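Local coordinates for protein heavy metal cation tricomponent efflux pump ZneA(CzcA-like) (PDB 4K0J) that exports zinc ions as a Zn(II)/proton antiporter, an inner-membrane pump of the resistance-nodulation-cell division (RND) superfamily, at residues C[668-673]-C[805-810]; C[702-707]-C[796-801]. All coordinates share one frame; numbering follows the deposited sequence.

Contact 1 (C[668-673]-C[805-810]); sequences VVKVYG and KRHLTV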
ATOM      1  N   VAL C 668       0.661  36.313   2.871  1.00 39.72           N
ATOM      2  CA  VAL C 668       0.127  36.484   4.216  1.00 39.04           C
ATOM      3  C   VAL C 668       1.225  36.923   5.159  1.00 49.76           C
ATOM      4  O   VAL C 668       2.410  36.736   4.881  1.00 59.77           O
ATOM      5  CB  VAL C 668      -0.507  35.189   4.793  1.00 45.32           C
ATOM      6  CG1 VAL C 668      -1.706  34.741   3.965  1.00 36.31           C
ATOM      7  CG2 VAL C 668       0.531  34.084   4.908  1.00 46.75           C
ATOM      8  N   VAL C 669       0.817  37.516   6.275  1.00 49.20           N
ATOM      9  CA  VAL C 669       1.730  37.816   7.369  1.00 52.78           C
ATOM     10  C   VAL C 669       1.155  37.247   8.661  1.00 55.91           C
ATOM     11  O   VAL C 669       0.119  37.702   9.148  1.00 57.26           O
ATOM     12  CB  VAL C 669       1.968  39.328   7.529  1.00 49.86           C
ATOM     13  CG1 VAL C 669       2.830  39.594   8.753  1.00 55.18           C
ATOM     14  CG2 VAL C 669       2.629  39.890   6.288  1.00 46.92           C
ATOM     15  N   LYS C 670       1.828  36.242   9.206  1.00 42.43           N
ATOM     16  CA  LYS C 670       1.328  35.539  10.375  1.00 45.74           C
ATOM     17  C   LYS C 670       1.904  36.107  11.673  1.00 52.70           C
ATOM     18  O   LYS C 670       3.119  36.080  11.886  1.00 64.80           O
ATOM     19  CB  LYS C 670       1.638  34.045  10.246  1.00 51.35           C
ATOM     20  CG  LYS C 670       1.052  33.400   8.991  1.00 53.25           C
ATOM     21  CD  LYS C 670       1.491  31.945   8.840  1.00 66.07           C
ATOM     22  CE  LYS C 670       2.908  31.818   8.276  1.00 74.80           C
ATOM     23  NZ  LYS C 670       2.990  32.024   6.802  1.00 77.00           N
ATOM     24  N   VAL C 671       1.020  36.627  12.524  1.00 42.56           N
ATOM     25  CA  VAL C 671       1.384  37.180  13.832  1.00 45.29           C
ATOM     26  C   VAL C 671       1.078  36.180  14.946  1.00 47.29           C
ATOM     27  O   VAL C 671      -0.077  35.993  15.330  1.00 53.95           O
ATOM     28  CB  VAL C 671       0.627  38.496  14.119  1.00 50.64           C
ATOM     29  CG1 VAL C 671       0.869  38.969  15.543  1.00 45.34           C
ATOM     30  CG2 VAL C 671       1.034  39.570  13.125  1.00 62.98           C
ATOM     31  N   TYR C 672       2.122  35.544  15.463  1.00 45.86           N
ATOM     32  CA  TYR C 672       1.961  34.437  16.393  1.00 50.62           C
ATOM     33  C   TYR C 672       1.882  34.919  17.830  1.00 47.21           C
ATOM     34  O   TYR C 672       2.377  35.990  18.154  1.00 48.12           O
ATOM     35  CB  TYR C 672       3.131  33.461  16.244  1.00 57.25           C
ATOM     36  CG  TYR C 672       3.230  32.820  14.878  1.00 56.55           C
ATOM     37  CD1 TYR C 672       2.704  31.558  14.647  1.00 51.50           C
ATOM     38  CD2 TYR C 672       3.851  33.475  13.820  1.00 57.71           C
ATOM     39  CE1 TYR C 672       2.790  30.967  13.411  1.00 46.96           C
ATOM     40  CE2 TYR C 672       3.943  32.891  12.574  1.00 49.00           C
ATOM     41  CZ  TYR C 672       3.407  31.635  12.377  1.00 49.67           C
ATOM     42  OH  TYR C 672       3.487  31.032  11.142  1.00 54.17           O
ATOM     43  N   GLY C 673       1.266  34.119  18.696  1.00 47.07           N
ATOM     44  CA  GLY C 673       1.202  34.444  20.110  1.00 48.13           C
ATOM     45  C   GLY C 673      -0.031  33.882  20.791  1.00 52.76           C
ATOM     46  O   GLY C 673      -1.099  33.801  20.180  1.00 54.56           O
ATOM     47  N   LYS C 805       1.032  26.932  17.442  1.00 64.86           N
ATOM     48  CA  LYS C 805       1.151  28.344  17.765  1.00 67.18           C
ATOM     49  C   LYS C 805      -0.142  29.063  17.397  1.00 61.67           C
ATOM     50  O   LYS C 805      -0.617  28.968  16.261  1.00 61.19           O
ATOM     51  CB  LYS C 805       2.321  28.966  16.999  1.00 81.97           C
ATOM     52  CG  LYS C 805       3.678  28.316  17.256  1.00 92.03           C
ATOM     53  CD  LYS C 805       4.733  28.864  16.307  1.00 94.43           C
ATOM     54  CE  LYS C 805       6.092  28.240  16.563  1.00101.57           C
ATOM     55  NZ  LYS C 805       7.113  28.755  15.609  1.00109.23           N
ATOM     56  N   ARG C 806      -0.720  29.769  18.362  1.00 61.19           N
ATOM     57  CA  ARG C 806      -1.877  30.610  18.100  1.00 60.85           C
ATOM     58  C   ARG C 806      -1.408  31.807  17.278  1.00 74.16           C
ATOM     59  O   ARG C 806      -0.502  32.530  17.695  1.00 87.60           O
ATOM     60  CB  ARG C 806      -2.478  31.097  19.416  1.00 62.97           C
ATOM     61  CG  ARG C 806      -2.334  30.122  20.567  1.00 77.81           C
ATOM     62  CD  ARG C 806      -3.527  29.190  20.674  1.00 85.38           C
ATOM     63  NE  ARG C 806      -4.661  29.834  21.328  1.00 87.04           N
ATOM     64  CZ  ARG C 806      -4.824  29.888  22.645  1.00 92.51           C
ATOM     65  NH1 ARG C 806      -3.928  29.331  23.448  1.00 93.32           N
ATOM     66  NH2 ARG C 806      -5.883  30.494  23.159  1.00 96.47           N
ATOM     67  N   HIS C 807      -2.007  32.018  16.111  1.00 40.83           N
ATOM     68  CA  HIS C 807      -1.616  33.152  15.280  1.00 40.60           C
ATOM     69  C   HIS C 807      -2.811  33.837  14.629  1.00 38.56           C
ATOM     70  O   HIS C 807      -3.895  33.268  14.535  1.00 37.22           O
ATOM     71  CB  HIS C 807      -0.598  32.723  14.213  1.00 43.14           C
ATOM     72  CG  HIS C 807      -1.202  31.999  13.048  1.00 47.09           C
ATOM     73  ND1 HIS C 807      -1.670  30.704  13.132  1.00 39.56           N
ATOM     74  CD2 HIS C 807      -1.413  32.390  11.768  1.00 46.00           C
ATOM     75  CE1 HIS C 807      -2.148  30.334  11.958  1.00 46.21           C
ATOM     76  NE2 HIS C 807      -2.003  31.338  11.113  1.00 37.94           N
ATOM     77  N   LEU C 808      -2.605  35.073  14.195  1.00 38.70           N
ATOM     78  CA  LEU C 808      -3.600  35.781  13.399  1.00 47.14           C
ATOM     79  C   LEU C 808      -2.990  36.071  12.041  1.00 47.21           C
ATOM     80  O   LEU C 808      -1.786  36.285  11.934  1.00 63.37           O
ATOM     81  CB  LEU C 808      -4.023  37.083  14.077  1.00 57.27           C
ATOM     82  CG  LEU C 808      -5.491  37.194  14.500  1.00 55.97           C
ATOM     83  CD1 LEU C 808      -5.804  36.222  15.622  1.00 59.67           C
ATOM     84  CD2 LEU C 808      -5.829  38.619  14.909  1.00 49.36           C
ATOM     85  N   THR C 809      -3.814  36.073  11.002  1.00 39.00           N
ATOM     86  CA  THR C 809      -3.299  36.153   9.644  1.00 46.57           C
ATOM     87  C   THR C 809      -3.669  37.451   8.952  1.00 49.85           C
ATOM     88  O   THR C 809      -4.845  37.774   8.808  1.00 61.10           O
ATOM     89  CB  THR C 809      -3.827  35.002   8.786  1.00 59.43           C
ATOM     90  OG1 THR C 809      -3.669  33.769   9.494  1.00 66.40           O
ATOM     91  CG2 THR C 809      -3.074  34.938   7.468  1.00 68.22           C
ATOM     92  N   VAL C 810      -2.660  38.192   8.516  1.00 40.95           N
ATOM     93  CA  VAL C 810      -2.910  39.355   7.690  1.00 41.89           C
ATOM     94  C   VAL C 810      -2.760  38.944   6.236  1.00 45.87           C
ATOM     95  O   VAL C 810      -1.652  38.913   5.704  1.00 48.99           O
ATOM     96  CB  VAL C 810      -1.941  40.510   8.004  1.00 41.01           C
ATOM     97  CG1 VAL C 810      -2.297  41.727   7.174  1.00 51.09           C
ATOM     98  CG2 VAL C 810      -1.977  40.854   9.480  1.00 37.90           C
TER
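Val671 and Leu808 trade backbone N-H and C=O groups across two antiparallel strands, with Val671 N 2.9 Å from Leu808 O, and Val669 and Val810 form the next hydrogen-bonded pair. Val669 CB and Val810 CB lie 4.1 Å apart. The side chains of Val669, Val671, Leu808 and Val810 share one face of the sheet. This is the closely packed side: helix 676-690 lies across it, with Ile686 and Leu690 against Val669 and Thr687 against Val810, while Val843 of the neighbouring strand meets both Val669 and Val671. The strands belong to a four-stranded antiparallel sheet whose order, with helices 676-690 and 820-830 in the connections, is that of a ferredoxin-like βαββαβ fold; 667-672 and 807-812 are its two central strands. Folds of this kind make up the periplasmic porter domain of RND pumps. On the other face stand Lys670, Thr809, Tyr672 and His807. His807 CB sits over one face of the Tyr672 ring, 4.0 Å from the centroid, a CH-pi contact. With chi1 at 77°, His807 CG lies between its backbone N and carbonyl carbon, and the imidazole points the same way as the phenol; the planes are only 30° apart but slid so far that the rings barely overlap. Lys670 runs alongside the imidazole, its CB 3.8 Å from His807 CD2. The Tyr672 hydroxyl finds its partner in Glu802, beyond the pair. Toward the solvent the contact thins out: Lys805 CB meets the edge of the Tyr672 ring at CD1 (3.5 Å), and the extended chain carries NZ to 5.5 Å from the ring centroid, at most a weak cation-pi attraction. At this end Gly673 N still donates to Arg806 O.

Contact 2 (C[702-707]-C[796-801]); sequences DQEPPL and ETTITR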
ATOM      1  N   ASP C 702      -7.471  37.886   8.469  1.00 33.38           N
ATOM      2  CA  ASP C 702      -8.255  36.710   8.131  1.00 44.90           C
ATOM      3  C   ASP C 702      -9.209  36.313   9.255  1.00 46.77           C
ATOM      4  O   ASP C 702     -10.397  36.095   9.015  1.00 39.49           O
ATOM      5  CB  ASP C 702      -7.335  35.541   7.781  1.00 59.61           C
ATOM      6  CG  ASP C 702      -8.031  34.479   6.950  1.00 69.67           C
ATOM      7  OD1 ASP C 702      -8.697  34.844   5.956  1.00 75.08           O
ATOM      8  OD2 ASP C 702      -7.915  33.282   7.289  1.00 70.79           O
ATOM      9  N   GLN C 703      -8.690  36.228  10.478  1.00 52.07           N
ATOM     10  CA  GLN C 703      -9.519  35.909  11.639  1.00 49.92           C
ATOM     11  C   GLN C 703     -10.488  37.043  11.959  1.00 52.55           C
ATOM     12  O   GLN C 703     -10.086  38.180  12.217  1.00 54.99           O
ATOM     13  CB  GLN C 703      -8.663  35.586  12.864  1.00 39.70           C
ATOM     14  CG  GLN C 703      -7.881  34.295  12.759  1.00 43.42           C
ATOM     15  CD  GLN C 703      -6.657  34.421  11.879  1.00 48.47           C
ATOM     16  OE1 GLN C 703      -6.402  35.476  11.298  1.00 37.06           O
ATOM     17  NE2 GLN C 703      -5.886  33.343  11.778  1.00 60.11           N
ATOM     18  N   GLU C 704     -11.771  36.720  11.927  1.00 45.55           N
ATOM     19  CA  GLU C 704     -12.818  37.685  12.200  1.00 47.89           C
ATOM     20  C   GLU C 704     -12.806  38.052  13.681  1.00 45.62           C
ATOM     21  O   GLU C 704     -12.424  37.235  14.516  1.00 46.02           O
ATOM     22  CB  GLU C 704     -14.178  37.116  11.773  1.00 57.90           C
ATOM     23  CG  GLU C 704     -14.393  35.639  12.098  1.00 68.42           C
ATOM     24  CD  GLU C 704     -13.684  34.688  11.139  1.00 74.93           C
ATOM     25  OE1 GLU C 704     -13.908  33.460  11.231  1.00 75.67           O
ATOM     26  OE2 GLU C 704     -12.892  35.170  10.303  1.00 73.29           O
ATOM     27  N   PRO C 705     -13.207  39.294  14.008  1.00 45.39           N
ATOM     28  CA  PRO C 705     -13.199  39.794  15.388  1.00 38.08           C
ATOM     29  C   PRO C 705     -14.046  38.947  16.324  1.00 39.19           C
ATOM     30  O   PRO C 705     -14.887  38.178  15.861  1.00 40.35           O
ATOM     31  CB  PRO C 705     -13.826  41.179  15.253  1.00 32.07           C
ATOM     32  CG  PRO C 705     -13.548  41.580  13.853  1.00 38.37           C
ATOM     33  CD  PRO C 705     -13.647  40.329  13.057  1.00 39.40           C
ATOM     34  N   PRO C 706     -13.816  39.076  17.641  1.00 41.79           N
ATOM     35  CA  PRO C 706     -14.721  38.431  18.591  1.00 37.02           C
ATOM     36  C   PRO C 706     -16.141  38.982  18.444  1.00 36.40           C
ATOM     37  O   PRO C 706     -16.329  40.127  18.043  1.00 45.07           O
ATOM     38  CB  PRO C 706     -14.123  38.810  19.948  1.00 28.27           C
ATOM     39  CG  PRO C 706     -12.698  39.063  19.677  1.00 28.36           C
ATOM     40  CD  PRO C 706     -12.653  39.678  18.314  1.00 28.39           C
ATOM     41  N   LEU C 707     -17.129  38.159  18.755  1.00 28.70           N
ATOM     42  CA  LEU C 707     -18.518  38.536  18.583  1.00 28.42           C
ATOM     43  C   LEU C 707     -19.296  38.401  19.880  1.00 39.98           C
ATOM     44  O   LEU C 707     -18.927  37.618  20.762  1.00 28.42           O
ATOM     45  CB  LEU C 707     -19.164  37.657  17.516  1.00 40.66           C
ATOM     46  CG  LEU C 707     -18.591  37.820  16.120  1.00 43.48           C
ATOM     47  CD1 LEU C 707     -19.396  36.986  15.141  1.00 58.38           C
ATOM     48  CD2 LEU C 707     -18.609  39.283  15.746  1.00 48.04           C
ATOM     49  N   GLU C 796     -14.544  34.558  21.168  1.00 30.48           N
ATOM     50  CA  GLU C 796     -13.816  34.493  19.904  1.00 30.87           C
ATOM     51  C   GLU C 796     -14.608  33.739  18.837  1.00 31.41           C
ATOM     52  O   GLU C 796     -15.307  32.780  19.137  1.00 33.32           O
ATOM     53  CB  GLU C 796     -12.431  33.874  20.099  1.00 31.34           C
ATOM     54  CG  GLU C 796     -11.504  34.057  18.902  1.00 61.48           C
ATOM     55  CD  GLU C 796     -11.143  35.516  18.651  1.00 54.51           C
ATOM     56  OE1 GLU C 796     -11.327  35.988  17.505  1.00 40.26           O
ATOM     57  OE2 GLU C 796     -10.674  36.185  19.600  1.00 49.40           O
ATOM     58  N   THR C 797     -14.499  34.184  17.591  1.00 29.55           N
ATOM     59  CA  THR C 797     -15.260  33.592  16.497  1.00 28.38           C
ATOM     60  C   THR C 797     -14.513  32.417  15.886  1.00 45.79           C
ATOM     61  O   THR C 797     -15.120  31.406  15.514  1.00 30.99           O
ATOM     62  CB  THR C 797     -15.541  34.619  15.381  1.00 27.42           C
ATOM     63  OG1 THR C 797     -16.180  35.770  15.936  1.00 28.29           O
ATOM     64  CG2 THR C 797     -16.447  34.026  14.332  1.00 26.35           C
ATOM     65  N   THR C 798     -13.192  32.560  15.797  1.00 52.78           N
ATOM     66  CA  THR C 798     -12.337  31.587  15.127  1.00 44.96           C
ATOM     67  C   THR C 798     -10.944  31.555  15.747  1.00 42.30           C
ATOM     68  O   THR C 798     -10.317  32.595  15.926  1.00 52.07           O
ATOM     69  CB  THR C 798     -12.220  31.917  13.631  1.00 46.54           C
ATOM     70  OG1 THR C 798     -13.335  31.350  12.931  1.00 52.35           O
ATOM     71  CG2 THR C 798     -10.943  31.353  13.053  1.00 52.14           C
ATOM     72  N   ILE C 799     -10.470  30.358  16.083  1.00 45.17           N
ATOM     73  CA  ILE C 799      -9.130  30.189  16.644  1.00 41.30           C
ATOM     74  C   ILE C 799      -8.262  29.373  15.696  1.00 41.80           C
ATOM     75  O   ILE C 799      -8.550  28.205  15.443  1.00 51.14           O
ATOM     76  CB  ILE C 799      -9.171  29.468  17.998  1.00 34.90           C
ATOM     77  CG1 ILE C 799     -10.095  30.206  18.969  1.00 34.69           C
ATOM     78  CG2 ILE C 799      -7.771  29.341  18.566  1.00 47.53           C
ATOM     79  CD1 ILE C 799     -10.599  29.341  20.101  1.00 35.55           C
ATOM     80  N   THR C 800      -7.205  29.982  15.171  1.00 34.51           N
ATOM     81  CA  THR C 800      -6.346  29.298  14.210  1.00 38.85           C
ATOM     82  C   THR C 800      -4.978  28.957  14.797  1.00 45.98           C
ATOM     83  O   THR C 800      -4.185  29.847  15.105  1.00 53.93           O
ATOM     84  CB  THR C 800      -6.156  30.120  12.908  1.00 49.56           C
ATOM     85  OG1 THR C 800      -5.373  31.288  13.175  1.00 58.63           O
ATOM     86  CG2 THR C 800      -7.493  30.542  12.335  1.00 32.36           C
ATOM     87  N   ARG C 801      -4.703  27.665  14.944  1.00 52.87           N
ATOM     88  CA  ARG C 801      -3.417  27.213  15.472  1.00 56.51           C
ATOM     89  C   ARG C 801      -2.583  26.516  14.394  1.00 77.90           C
ATOM     90  O   ARG C 801      -3.029  25.543  13.781  1.00 79.52           O
ATOM     91  CB  ARG C 801      -3.619  26.293  16.680  1.00 46.37           C
ATOM     92  CG  ARG C 801      -2.965  26.800  17.957  1.00 57.43           C
ATOM     93  CD  ARG C 801      -3.275  25.911  19.153  1.00 65.60           C
ATOM     94  NE  ARG C 801      -2.565  24.633  19.115  1.00 82.28           N
ATOM     95  CZ  ARG C 801      -1.482  24.349  19.836  1.00 83.80           C
ATOM     96  NH1 ARG C 801      -0.970  25.256  20.659  1.00 91.38           N
ATOM     97  NH2 ARG C 801      -0.909  23.156  19.736  1.00 69.78           N
TER
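Thr797 OG1 donates to Pro705 O at 2.7 Å, approaching 18° from the carbonyl plane, while one residue further on Thr798 OG1 donates to Glu704 OE1 at 2.8 Å, coming from above the carboxylate plane. At the far end Gln703 and Thr800 reach toward each other tip to tip, and Gln703 NE2 is hydrogen-bonded to Thr800 OG1, which lies 17° out of the amide plane. Threonine hydroxyls thus take part in all three hydrogen bonds, and each has a side chain or a backbone carbonyl of 702-707 as partner. A carbon contact fills in between: Glu704 crosses Thr797 at about a right angle, with Glu704 CG 3.4 Å from Thr797 CG2, and its chi1 of 41° sets CG between the backbone N and the carbonyl carbon. Leu707 crosses Thr797 obliquely, its CG lying against Thr797 OG1. The segment 702-707 has no regular structure; it leads from the edge strand 699-701 of a ferredoxin-like sheet into strand 707-714, whereas 796-801 lies on the long strand 788-802, which pairs with 707-714 in a neighbouring sheet and runs on to strand 807-812 of the ferredoxin-like sheet. The contact therefore joins the outgoing and returning connections of a large insertion between the second and third strands of the fold. Further out, Pro706 CG rests 3.5 Å from Glu796 OE2, and that carboxylate forms a salt bridge with Arg680 of helix 676-690, which also touches Pro706. Strand 79-87, the neighbour of 788-802 in its sheet, flanks the threonines: Lys85 touches Thr798 and Thr800, Thr87 OG1 bonds to Thr797 O, and Ile799 pairs through its backbone with Ser86.

Contact 2 is nested within the loop that contact 1 closes, and their centres are 11 Å apart. The two meet directly at strand 807-812: Thr809 O lies 2.7 Å from Asp702 N and Thr809 N lies 2.7 Å from Gln703 OE1, both probable hydrogen bonds, so the residue paired with Lys670 in contact 1 also holds the start of 702-707. Thr800 and His807, one from each contact, are joined by backbone hydrogen bonding where strand 788-802 turns into 807-812. Helix 676-690 borders both. Contact 2 brings the sheet of contact 1 next to the sheet that holds strands 788-802 and 79-87.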